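Local coordinates for sugar ABC transporter substrate-binding protein, BlMnBP1 (Bifidobacterium animalis subsp. lactis ATCC 27673, PDB 6I5R) that binds mannobiose and probably delivers manno-oligosaccharides derived from beta-mannan to the membrane components of its ABC transporter, at residues A[196-201]-A[263-268]; A[269-272]-A[276-279]. One frame throughout, in Å; residues are numbered along the deposited sequence.

Contact 1: residues A[196-201]-A[263-268]; sequences EDWAMG and TDWESS. With ZN (zinc ion), chain L; ZN (zinc ion), chain G; BMA (beta-D-mannopyranose), chain B; BMA (beta-D-mannopyranose), chain C.
Trp198 and Trp265 meet as a T-shaped pair: CH2 and CZ2 at the edge of Trp198 point into the face of Trp265, with CH2 of Trp198 3.7 Å from CE2 of Trp265 and the planes 89° apart. CG of Trp198 lies between the backbone N and the carbonyl carbon (chi1 57°), which turns one face of the indole to the chain C mannose. The C2-C3 side of that sugar comes down over the ring, C2 above its centre and C3 near CE3, a tilted apolar approach; CB of Glu196 and of Ala199 back the opposite face. Glu196 CG lies 3.6 Å from Trp265 CB, the side chains crossing at about a right angle.

Polar contacts tie the indole N-H groups and the backbone of Trp265. Glu196 OE1, bound to a zinc ion, takes the Trp198 NE1 hydrogen on its anti lone pair in a bent bond (2.9 Å, 133°); a water bridges Glu196 OE2 to Trp265 N. Trp265 NE1 bonds to O2 of the chain B mannose (3.1 Å) and weakly to its O5, and Glu266 OE2 accepts from O1. An alanine in place of Trp198 would probably leave the chain C mannose without its ring and Trp265 without its edge partner.

Trp198, Trp265 and Glu266 line the sugar pocket, aromatic rings packing on mannose as is common in sugar-binding proteins. Helix 197-201 thus meets the start of helix 265-273, and Leu282 of strand 277-283 touches both indoles.

Contact 2: residues A[269-272]-A[276-279]; sequences KGKM and EIAT. With BMA (beta-D-mannopyranose), chain B.
Lys271 and Glu276 hold the turn between helix and strand together through the backbone: Glu276 N donates to Lys271 O at 2.8 Å, and Ile277 N adds a weak second bond to the same oxygen. At this junction CG of Lys271 has turned beside its own backbone N (chi1 -70°), and the chain runs extended from there, crossing the Glu276 side chain at about a right angle. Contact is therefore made by methylenes, Lys271 CG lying 3.8 Å from Glu276 OE1, while Lys271 NZ stays 5.3 Å from that oxygen. Ile277 sends its CD1 against Lys271 CB (3.7 Å), a branched apolar chain well suited to filling the angle between helix and strand. Met272 does the opposite of an extended chain: bends at chi2 (72°) and chi3 (73°) curl it back toward strand 277-283, so that SD comes 3.8 Å from Ile277 O and CE rests near the backbone of Thr279. Lys269, fully extended, reaches away to O2 of the chain B mannose, its NZ also paired with Glu266. The chemistry implies a helix-to-strand turn fixed by main-chain bonds and packed with aliphatic carbon, where the opposite charges of Lys271 and Glu276 probably attract only modestly and the buried Ile277 O lacks a hydrogen-bond partner.

How the contacts relate
Helix 265-273 serves both contacts: its first turn carries Trp265 and Glu266, while Trp198 comes from helix 197-201, and its end packs on strand 277-283 in contact 2. The centres of the two lie about 12 Å apart, and they touch where Ser268 O meets Ile277 CD1 at 3.7 Å. Residues of both contacts converge on O1 and O2 of the one chain B mannose. The Glu266 to Lys269 salt bridge couples these two polar groups along one helix. Contact 1 also touches the second mannose, so it forms pocket wall, whereas the packing of Lys271 and Met272 on Ile277 in contact 2 fixes the helix to the sheet behind it.

Contact 1: residues A[196-201]-A[263-268]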
ATOM      1  N   GLU A 196      -4.614 -10.252   9.927  1.00 16.39           N
ATOM      2  CA  GLU A 196      -5.022  -9.104   9.125  1.00 16.39           C
ATOM      3  C   GLU A 196      -4.876  -9.454   7.646  1.00 16.40           C
ATOM      4  O   GLU A 196      -3.761  -9.625   7.135  1.00 16.39           O
ATOM      5  CB  GLU A 196      -4.193  -7.874   9.475  1.00 16.55           C
ATOM      6  CG  GLU A 196      -4.307  -7.398  10.894  1.00 17.71           C
ATOM      7  CD  GLU A 196      -5.717  -6.963  11.288  1.00 23.85           C
ATOM      8  OE1 GLU A 196      -6.366  -6.178  10.567  1.00 21.58           O
ATOM      9  OE2 GLU A 196      -6.171  -7.409  12.350  1.00 17.21           O
ATOM     10  N   ASP A 197      -5.993  -9.550   6.947  1.00 16.39           N
ATOM     11  CA  ASP A 197      -5.929  -9.849   5.528  1.00 17.62           C
ATOM     12  C   ASP A 197      -5.021  -8.867   4.789  1.00 16.39           C
ATOM     13  O   ASP A 197      -4.251  -9.272   3.905  1.00 16.39           O
ATOM     14  CB  ASP A 197      -7.339  -9.856   4.921  1.00 19.98           C
ATOM     15  CG  ASP A 197      -8.109 -11.099   5.301  1.00 24.35           C
ATOM     16  OD1 ASP A 197      -7.864 -11.603   6.412  1.00 16.39           O
ATOM     17  OD2 ASP A 197      -8.916 -11.596   4.473  1.00 28.77           O
ATOM     18  N   TRP A 198      -5.100  -7.573   5.133  1.00 16.39           N
ATOM     19  CA  TRP A 198      -4.353  -6.576   4.385  1.00 16.39           C
ATOM     20  C   TRP A 198      -2.861  -6.732   4.664  1.00 16.39           C
ATOM     21  O   TRP A 198      -2.039  -6.446   3.793  1.00 16.39           O
ATOM     22  CB  TRP A 198      -4.813  -5.162   4.732  1.00 17.77           C
ATOM     23  CG  TRP A 198      -4.703  -4.876   6.170  1.00 16.39           C
ATOM     24  CD1 TRP A 198      -5.692  -4.978   7.099  1.00 16.40           C
ATOM     25  CD2 TRP A 198      -3.525  -4.465   6.875  1.00 16.86           C
ATOM     26  NE1 TRP A 198      -5.195  -4.653   8.336  1.00 16.39           N
ATOM     27  CE2 TRP A 198      -3.864  -4.352   8.224  1.00 16.96           C
ATOM     28  CE3 TRP A 198      -2.209  -4.198   6.490  1.00 16.39           C
ATOM     29  CZ2 TRP A 198      -2.940  -3.963   9.195  1.00 16.39           C
ATOM     30  CZ3 TRP A 198      -1.308  -3.819   7.446  1.00 16.39           C
ATOM     31  CH2 TRP A 198      -1.671  -3.714   8.783  1.00 16.39           C
ATOM     32  N   ALA A 199      -2.500  -7.209   5.861  1.00 16.39           N
ATOM     33  CA  ALA A 199      -1.080  -7.380   6.152  1.00 17.86           C
ATOM     34  C   ALA A 199      -0.493  -8.550   5.355  1.00 19.35           C
ATOM     35  O   ALA A 199       0.677  -8.525   4.949  1.00 16.39           O
ATOM     36  CB  ALA A 199      -0.866  -7.597   7.645  1.00 16.39           C
ATOM     37  N   MET A 200      -1.323  -9.589   5.143  1.00 16.39           N
ATOM     38  CA  MET A 200      -0.861 -10.691   4.310  1.00 21.06           C
ATOM     39  C   MET A 200      -0.829 -10.303   2.822  1.00 16.39           C
ATOM     40  O   MET A 200       0.120 -10.646   2.097  1.00 16.39           O
ATOM     41  CB  MET A 200      -1.727 -11.918   4.523  1.00 16.39           C
ATOM     42  CG  MET A 200      -1.584 -12.506   5.917  1.00 22.26           C
ATOM     43  SD  MET A 200      -0.439 -13.905   5.926  1.00 16.39           S
ATOM     44  CE  MET A 200       1.167 -13.090   6.042  1.00 20.37           C
ATOM     45  N   GLY A 201      -1.868  -9.564   2.402  1.00 16.39           N
ATOM     46  CA  GLY A 201      -1.910  -9.109   1.020  1.00 16.39           C
ATOM     47  C   GLY A 201      -0.759  -8.183   0.656  1.00 16.96           C
ATOM     48  O   GLY A 201      -0.420  -8.051  -0.525  1.00 16.39           O
ATOM     49  N   THR A 263      -2.429 -13.930  15.769  1.00 16.39           N
ATOM     50  CA  THR A 263      -1.671 -12.688  15.779  1.00 17.17           C
ATOM     51  C   THR A 263      -2.586 -11.501  16.055  1.00 18.99           C
ATOM     52  O   THR A 263      -3.801 -11.543  15.821  1.00 16.39           O
ATOM     53  CB  THR A 263      -0.954 -12.450  14.452  1.00 16.39           C
ATOM     54  OG1 THR A 263      -1.891 -12.343  13.382  1.00 16.39           O
ATOM     55  CG2 THR A 263       0.026 -13.577  14.194  1.00 16.39           C
ATOM     56  N   ASP A 264      -1.981 -10.408  16.516  1.00 16.39           N
ATOM     57  CA  ASP A 264      -2.744  -9.200  16.803  1.00 18.07           C
ATOM     58  C   ASP A 264      -1.995  -7.953  16.352  1.00 19.30           C
ATOM     59  O   ASP A 264      -0.920  -7.635  16.868  1.00 16.39           O
ATOM     60  CB  ASP A 264      -3.078  -9.109  18.287  1.00 17.21           C
ATOM     61  CG  ASP A 264      -3.864  -7.872  18.607  1.00 19.07           C
ATOM     62  OD1 ASP A 264      -5.042  -7.784  18.170  1.00 21.54           O
ATOM     63  OD2 ASP A 264      -3.291  -6.969  19.244  1.00 18.33           O
ATOM     64  N   TRP A 265      -2.621  -7.215  15.436  1.00 16.39           N
ATOM     65  CA  TRP A 265      -1.972  -6.086  14.779  1.00 16.39           C
ATOM     66  C   TRP A 265      -1.616  -4.977  15.761  1.00 16.39           C
ATOM     67  O   TRP A 265      -0.471  -4.503  15.784  1.00 16.39           O
ATOM     68  CB  TRP A 265      -2.892  -5.569  13.674  1.00 16.39           C
ATOM     69  CG  TRP A 265      -2.537  -4.228  13.177  1.00 18.20           C
ATOM     70  CD1 TRP A 265      -3.330  -3.136  13.209  1.00 16.52           C
ATOM     71  CD2 TRP A 265      -1.284  -3.802  12.610  1.00 16.39           C
ATOM     72  NE1 TRP A 265      -2.682  -2.060  12.671  1.00 16.39           N
ATOM     73  CE2 TRP A 265      -1.423  -2.443  12.284  1.00 16.39           C
ATOM     74  CE3 TRP A 265      -0.071  -4.443  12.324  1.00 17.53           C
ATOM     75  CZ2 TRP A 265      -0.395  -1.689  11.695  1.00 16.39           C
ATOM     76  CZ3 TRP A 265       0.966  -3.686  11.718  1.00 18.38           C
ATOM     77  CH2 TRP A 265       0.788  -2.325  11.420  1.00 19.60           C
ATOM     78  N   GLU A 266      -2.574  -4.557  16.588  1.00 16.39           N
ATOM     79  CA  GLU A 266      -2.373  -3.370  17.411  1.00 16.39           C
ATOM     80  C   GLU A 266      -1.294  -3.595  18.450  1.00 18.48           C
ATOM     81  O   GLU A 266      -0.485  -2.701  18.705  1.00 16.86           O
ATOM     82  CB  GLU A 266      -3.675  -2.969  18.093  1.00 21.77           C
ATOM     83  CG  GLU A 266      -4.695  -2.388  17.137  1.00 19.47           C
ATOM     84  CD  GLU A 266      -4.257  -1.067  16.530  1.00 22.38           C
ATOM     85  OE1 GLU A 266      -3.235  -0.513  16.968  1.00 28.77           O
ATOM     86  OE2 GLU A 266      -4.952  -0.551  15.636  1.00 32.37           O
ATOM     87  N   SER A 267      -1.276  -4.776  19.070  1.00 16.39           N
ATOM     88  CA  SER A 267      -0.208  -5.077  20.023  1.00 19.17           C
ATOM     89  C   SER A 267       1.117  -5.311  19.320  1.00 17.98           C
ATOM     90  O   SER A 267       2.171  -5.105  19.933  1.00 16.39           O
ATOM     91  CB  SER A 267      -0.558  -6.293  20.896  1.00 17.86           C
ATOM     92  OG  SER A 267      -0.968  -7.420  20.149  1.00 17.97           O
ATOM     93  N   SER A 268       1.097  -5.729  18.049  1.00 16.39           N
ATOM     94  CA  SER A 268       2.364  -5.949  17.352  1.00 16.39           C
ATOM     95  C   SER A 268       3.161  -4.655  17.245  1.00 23.34           C
ATOM     96  O   SER A 268       4.395  -4.689  17.222  1.00 16.39           O
ATOM     97  CB  SER A 268       2.121  -6.564  15.966  1.00 16.39           C
ATOM     98  OG  SER A 268       1.827  -5.609  14.975  1.00 16.39           O
TER
HETATM   99 ZN    ZN L 512      -8.575  -5.982  10.577  1.00 76.24          ZN
HETATM  100 ZN    ZN G 507      -9.312 -12.790   7.442  1.00 19.94          ZN
HETATM  101  C1  BMA B   1      -5.072   1.077  12.318  1.00 18.17           C
HETATM  102  C2  BMA B   1      -3.851   1.692  11.588  1.00 21.61           C
HETATM  103  C3  BMA B   1      -3.992   1.458  10.089  1.00 16.39           C
HETATM  104  C4  BMA B   1      -4.400   0.038   9.792  1.00 20.05           C
HETATM  105  C5  BMA B   1      -5.609  -0.381  10.640  1.00 20.69           C
HETATM  106  C6  BMA B   1      -6.055  -1.790  10.333  1.00 20.11           C
HETATM  107  O1  BMA B   1      -4.745   1.212  13.663  1.00 24.79           O
HETATM  108  O2  BMA B   1      -2.667   0.948  12.019  1.00 16.39           O
HETATM  109  O3  BMA B   1      -2.825   1.767   9.408  1.00 16.39           O
HETATM  110  O4  BMA B   1      -4.751  -0.095   8.413  1.00 16.39           O
HETATM  111  O5  BMA B   1      -5.265  -0.252  12.010  1.00 16.39           O
HETATM  112  O6  BMA B   1      -7.384  -1.899  10.858  1.00 21.14           O
HETATM  113  C1  BMA C   2      -3.732  -0.208   7.457  1.00 16.39           C
HETATM  114  C2  BMA C   2      -4.398  -1.054   6.330  1.00 17.14           C
HETATM  115  C3  BMA C   2      -3.454  -1.112   5.169  1.00 18.09           C
HETATM  116  C4  BMA C   2      -2.915   0.270   4.814  1.00 16.39           C
HETATM  117  C5  BMA C   2      -2.280   0.940   6.033  1.00 17.65           C
HETATM  118  C6  BMA C   2      -1.806   2.346   5.721  1.00 16.39           C
HETATM  119  O2  BMA C   2      -5.554  -0.401   5.811  1.00 16.39           O
HETATM  120  O3  BMA C   2      -4.049  -1.687   4.002  1.00 16.39           O
HETATM  121  O4  BMA C   2      -1.930   0.103   3.828  1.00 16.39           O
HETATM  122  O5  BMA C   2      -3.288   1.032   7.054  1.00 16.39           O
HETATM  123  O6  BMA C   2      -2.920   3.191   5.387  1.00 16.39           O
HETATM  124  O   HOH W   1      -4.819  -8.545  14.288  1.00 16.39           O
HETATM  125  O   HOH W   2      -8.854  -7.842  12.260  1.00 30.71           O
HETATM  126  O   HOH W   3      -8.969 -14.415   6.153  1.00 16.62           O
HETATM  127  O   HOH W   4      -7.904 -13.218   8.881  1.00 16.39           O
HETATM  128  O   HOH W   5      -8.632  -4.430  11.220  1.00 32.40           O
HETATM  129  O   HOH W   6      -8.581  -5.289   8.914  1.00 28.57           O

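Contact 2: residues A[269-272]-A[276-279]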
ATOM      1  N   LYS A 269       2.482  -3.503  17.191  1.00 16.39           N
ATOM      2  CA  LYS A 269       3.193  -2.235  17.156  1.00 16.91           C
ATOM      3  C   LYS A 269       4.053  -2.071  18.401  1.00 16.60           C
ATOM      4  O   LYS A 269       5.257  -1.807  18.319  1.00 16.39           O
ATOM      5  CB  LYS A 269       2.197  -1.067  17.038  1.00 17.86           C
ATOM      6  CG  LYS A 269       1.467  -0.977  15.699  1.00 21.61           C
ATOM      7  CD  LYS A 269       0.353   0.028  15.816  1.00 20.09           C
ATOM      8  CE  LYS A 269      -0.629  -0.097  14.644  1.00 17.39           C
ATOM      9  NZ  LYS A 269      -1.781   0.863  14.802  1.00 16.39           N
ATOM     10  N   GLY A 270       3.448  -2.236  19.572  1.00 18.72           N
ATOM     11  CA  GLY A 270       4.204  -2.076  20.797  1.00 18.05           C
ATOM     12  C   GLY A 270       5.312  -3.106  20.912  1.00 16.39           C
ATOM     13  O   GLY A 270       6.400  -2.813  21.417  1.00 20.53           O
ATOM     14  N   LYS A 271       5.052  -4.321  20.437  1.00 16.39           N
ATOM     15  CA  LYS A 271       6.056  -5.375  20.523  1.00 19.61           C
ATOM     16  C   LYS A 271       7.282  -5.057  19.671  1.00 17.87           C
ATOM     17  O   LYS A 271       8.406  -5.312  20.100  1.00 16.52           O
ATOM     18  CB  LYS A 271       5.452  -6.711  20.097  1.00 17.97           C
ATOM     19  CG  LYS A 271       4.431  -7.283  21.061  1.00 17.25           C
ATOM     20  CD  LYS A 271       4.066  -8.686  20.623  1.00 21.55           C
ATOM     21  CE  LYS A 271       2.964  -9.279  21.424  1.00 25.00           C
ATOM     22  NZ  LYS A 271       2.486 -10.484  20.735  1.00 26.15           N
ATOM     23  N   MET A 272       7.085  -4.521  18.457  1.00 16.39           N
ATOM     24  CA  MET A 272       8.207  -4.071  17.634  1.00 16.98           C
ATOM     25  C   MET A 272       9.005  -2.995  18.363  1.00 18.26           C
ATOM     26  O   MET A 272      10.243  -3.051  18.438  1.00 16.76           O
ATOM     27  CB  MET A 272       7.680  -3.544  16.295  1.00 16.46           C
ATOM     28  CG  MET A 272       8.630  -2.614  15.530  1.00 20.64           C
ATOM     29  SD  MET A 272      10.008  -3.517  14.837  1.00 40.42           S
ATOM     30  CE  MET A 272       9.131  -4.353  13.531  1.00 20.77           C
ATOM     31  N   GLU A 276      10.348  -7.138  20.942  1.00 18.27           N
ATOM     32  CA  GLU A 276       9.782  -8.480  21.017  1.00 16.39           C
ATOM     33  C   GLU A 276       9.483  -9.039  19.641  1.00 16.39           C
ATOM     34  O   GLU A 276       9.222 -10.241  19.510  1.00 18.10           O
ATOM     35  CB  GLU A 276       8.483  -8.478  21.827  1.00 19.14           C
ATOM     36  CG  GLU A 276       8.664  -7.969  23.221  1.00 20.50           C
ATOM     37  CD  GLU A 276       7.385  -7.961  24.021  1.00 21.84           C
ATOM     38  OE1 GLU A 276       6.514  -8.846  23.834  1.00 27.82           O
ATOM     39  OE2 GLU A 276       7.243  -7.033  24.831  1.00 35.81           O
ATOM     40  N   ILE A 277       9.512  -8.184  18.632  1.00 16.39           N
ATOM     41  CA  ILE A 277       9.428  -8.583  17.235  1.00 16.64           C
ATOM     42  C   ILE A 277      10.616  -7.952  16.509  1.00 16.39           C
ATOM     43  O   ILE A 277      10.906  -6.765  16.695  1.00 16.39           O
ATOM     44  CB  ILE A 277       8.123  -8.116  16.566  1.00 20.61           C
ATOM     45  CG1 ILE A 277       6.877  -8.832  17.117  1.00 17.89           C
ATOM     46  CG2 ILE A 277       8.247  -8.303  15.069  1.00 16.39           C
ATOM     47  CD1 ILE A 277       5.578  -8.122  16.725  1.00 19.05           C
ATOM     48  N   ALA A 278      11.285  -8.728  15.660  1.00 16.39           N
ATOM     49  CA  ALA A 278      12.450  -8.171  14.978  1.00 16.39           C
ATOM     50  C   ALA A 278      12.114  -7.555  13.622  1.00 17.27           C
ATOM     51  O   ALA A 278      12.666  -6.509  13.263  1.00 16.39           O
ATOM     52  CB  ALA A 278      13.520  -9.243  14.773  1.00 16.39           C
ATOM     53  N   THR A 279      11.245  -8.194  12.837  1.00 16.39           N
ATOM     54  CA  THR A 279      10.880  -7.646  11.539  1.00 18.32           C
ATOM     55  C   THR A 279       9.400  -7.832  11.228  1.00 16.39           C
ATOM     56  O   THR A 279       8.757  -8.777  11.684  1.00 16.39           O
ATOM     57  CB  THR A 279      11.685  -8.276  10.401  1.00 16.39           C
ATOM     58  OG1 THR A 279      11.301  -9.642  10.234  1.00 16.39           O
ATOM     59  CG2 THR A 279      13.182  -8.213  10.684  1.00 18.51           C
TER
HETATM   60  C1  BMA B   1      -5.072   1.077  12.318  1.00 18.17           C
HETATM   61  C2  BMA B   1      -3.851   1.692  11.588  1.00 21.61           C
HETATM   62  C3  BMA B   1      -3.992   1.458  10.089  1.00 16.39           C
HETATM   63  C4  BMA B   1      -4.400   0.038   9.792  1.00 20.05           C
HETATM   64  C5  BMA B   1      -5.609  -0.381  10.640  1.00 20.69           C
HETATM   65  C6  BMA B   1      -6.055  -1.790  10.333  1.00 20.11           C
HETATM   66  O1  BMA B   1      -4.745   1.212  13.663  1.00 24.79           O
HETATM   67  O2  BMA B   1      -2.667   0.948  12.019  1.00 16.39           O
HETATM   68  O3  BMA B   1      -2.825   1.767   9.408  1.00 16.39           O
HETATM   69  O4  BMA B   1      -4.751  -0.095   8.413  1.00 16.39           O
HETATM   70  O5  BMA B   1      -5.265  -0.252  12.010  1.00 16.39           O
HETATM   71  O6  BMA B   1      -7.384  -1.899  10.858  1.00 21.14           O